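Local structure of Dbv8 protein (Nonomuraea, 4MFZ) at residues 144-148 against 149-153. The protein is a GNAT-family acyltransferase that binds decanoyl-CoA and probably transfers its long acyl chain to an amine of a glycopeptide antibiotic during biosynthesis. Numbering follows the deposited sequence.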
loop_
_atom_site.group_PDB
_atom_site.type_symbol
_atom_site.label_atom_id
_atom_site.label_comp_id
_atom_site.label_asym_id
_atom_site.label_seq_id
_atom_site.Cartn_x
_atom_site.Cartn_y
_atom_site.Cartn_z
ATOM N N ARG A 144 -7.524 -5.181 17.471
ATOM C CA ARG A 144 -8.733 -4.906 18.243
ATOM C C ARG A 144 -9.893 -4.457 17.350
ATOM O O ARG A 144 -11.018 -4.938 17.513
ATOM C CB ARG A 144 -8.482 -3.912 19.374
ATOM C CG ARG A 144 -7.754 -4.539 20.551
ATOM C CD ARG A 144 -7.708 -3.593 21.747
ATOM N NE ARG A 144 -7.043 -2.323 21.475
ATOM C CZ ARG A 144 -5.748 -2.081 21.652
ATOM N NH1 ARG A 144 -4.922 -3.032 22.085
ATOM N NH2 ARG A 144 -5.274 -0.872 21.372
ATOM N N PHE A 145 -9.637 -3.565 16.395
ATOM C CA PHE A 145 -10.691 -3.138 15.444
ATOM C C PHE A 145 -11.267 -4.304 14.595
ATOM O O PHE A 145 -12.478 -4.458 14.465
ATOM C CB PHE A 145 -10.201 -2.014 14.517
ATOM C CG PHE A 145 -11.260 -1.537 13.550
ATOM C CD1 PHE A 145 -12.424 -0.909 14.022
ATOM C CD2 PHE A 145 -11.115 -1.734 12.180
ATOM C CE1 PHE A 145 -13.431 -0.500 13.150
ATOM C CE2 PHE A 145 -12.110 -1.308 11.301
ATOM C CZ PHE A 145 -13.274 -0.695 11.783
ATOM N N HIS A 146 -10.382 -5.103 14.011
ATOM C CA HIS A 146 -10.777 -6.307 13.295
ATOM C C HIS A 146 -11.670 -7.200 14.138
ATOM O O HIS A 146 -12.737 -7.576 13.667
ATOM C CB HIS A 146 -9.548 -7.052 12.776
ATOM C CG HIS A 146 -8.977 -6.500 11.471
ATOM N ND1 HIS A 146 -8.167 -7.238 10.672
ATOM C CD2 HIS A 146 -9.140 -5.260 10.829
ATOM C CE1 HIS A 146 -7.802 -6.507 9.601
ATOM N NE2 HIS A 146 -8.385 -5.290 9.699
ATOM N N ALA A 147 -11.285 -7.515 15.385
ATOM C CA ALA A 147 -12.143 -8.342 16.277
ATOM C C ALA A 147 -13.531 -7.768 16.524
ATOM O O ALA A 147 -14.518 -8.530 16.525
ATOM C CB ALA A 147 -11.464 -8.649 17.612
ATOM N N THR A 148 -13.636 -6.453 16.757
ATOM C CA THR A 148 -14.957 -5.862 16.982
ATOM C C THR A 148 -15.845 -6.042 15.755
ATOM O O THR A 148 -17.061 -6.064 15.881
ATOM C CB THR A 148 -14.935 -4.352 17.339
ATOM O OG1 THR A 148 -14.608 -3.580 16.176
ATOM C CG2 THR A 148 -13.977 -4.034 18.470
ATOM N N ARG A 149 -15.228 -6.137 14.573
ATOM C CA ARG A 149 -15.961 -6.366 13.320
ATOM C C ARG A 149 -16.103 -7.853 12.939
ATOM O O ARG A 149 -16.639 -8.167 11.873
ATOM C CB ARG A 149 -15.306 -5.603 12.154
ATOM C CG ARG A 149 -15.379 -4.097 12.253
ATOM C CD ARG A 149 -16.773 -3.678 12.636
ATOM N NE ARG A 149 -16.897 -2.232 12.689
ATOM C CZ ARG A 149 -17.544 -1.512 11.786
ATOM N NH1 ARG A 149 -18.126 -2.099 10.746
ATOM N NH2 ARG A 149 -17.638 -0.200 11.944
ATOM N N ASP A 150 -15.603 -8.741 13.804
ATOM C CA ASP A 150 -15.585 -10.189 13.583
ATOM C C ASP A 150 -14.838 -10.620 12.309
ATOM O O ASP A 150 -15.188 -11.628 11.694
ATOM C CB ASP A 150 -17.012 -10.790 13.658
ATOM C CG ASP A 150 -17.602 -10.697 15.065
ATOM O OD1 ASP A 150 -16.969 -11.222 16.018
ATOM O OD2 ASP A 150 -18.685 -10.082 15.235
ATOM N N ILE A 151 -13.806 -9.862 11.928
ATOM C CA ILE A 151 -12.991 -10.246 10.781
ATOM C C ILE A 151 -12.340 -11.575 11.118
ATOM O O ILE A 151 -11.698 -11.690 12.146
ATOM C CB ILE A 151 -11.876 -9.220 10.434
ATOM C CG1 ILE A 151 -12.418 -7.787 10.392
ATOM C CG2 ILE A 151 -11.189 -9.603 9.129
ATOM C CD1 ILE A 151 -13.371 -7.471 9.256
ATOM N N PRO A 152 -12.494 -12.585 10.254
ATOM C CA PRO A 152 -11.819 -13.858 10.553
ATOM C C PRO A 152 -10.283 -13.711 10.715
ATOM O O PRO A 152 -9.672 -12.873 10.067
ATOM C CB PRO A 152 -12.162 -14.726 9.333
ATOM C CG PRO A 152 -13.428 -14.124 8.789
ATOM C CD PRO A 152 -13.215 -12.636 8.965
ATOM N N GLU A 153 -9.675 -14.541 11.562
ATOM C CA GLU A 153 -8.246 -14.455 11.827
ATOM C C GLU A 153 -7.395 -14.573 10.540
ATOM O O GLU A 153 -6.449 -13.816 10.343
ATOM C CB GLU A 153 -7.850 -15.501 12.881
ATOM C CG GLU A 153 -6.491 -15.288 13.522
ATOM C CD GLU A 153 -6.407 -14.037 14.430
ATOM O OE1 GLU A 153 -7.446 -13.379 14.772
ATOM O OE2 GLU A 153 -5.258 -13.710 14.822
HETATM O O HOH W 1 -15.972 -1.566 15.293
#
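Phe145 O takes two donors, the amide N of Arg149 at 3.2 Å and the hydroxyl OG1 of Thr148 at 2.9 Å, where helix 130-148 ends in a Schellman motif. Asp150, with positive phi (58°), turns the chain so that Ile151 N reaches back to His146 O at 3.1 Å, nearly straight (165°) although the donor stands above the carbonyl plane. Inside this wider turn, Asp150 N hydrogen-bonds to Ala147 O at 2.9 Å.

After the turn, Ile151 CG1 meets the His146 ring obliquely, an off-centre CH-pi contact 4.2 Å from its centroid, while ND1 of that imidazole is hydrogen-bonded to Thr156 OG1 in helix 153-160. Ile151 also touches Tyr194 of strand 193-196, Phe239 of helix 226-243 and Phe244 in the loop after it, tying the helix end to the GNAT-like C-terminal half.

With chi1 at -66°, Arg149 CG comes over one face of the Phe145 ring, toward its rim, 4.0 Å from Phe145 CZ; the bend at chi2 then turns NE back beside the ring. The guanidinium is steeply inclined to that ring, and its NH1 forms a salt bridge with Glu246. One water, in the guanidinium plane, accepts from Arg149 NE at 2.8 Å and donates to Thr148 OG1 at 2.6 Å.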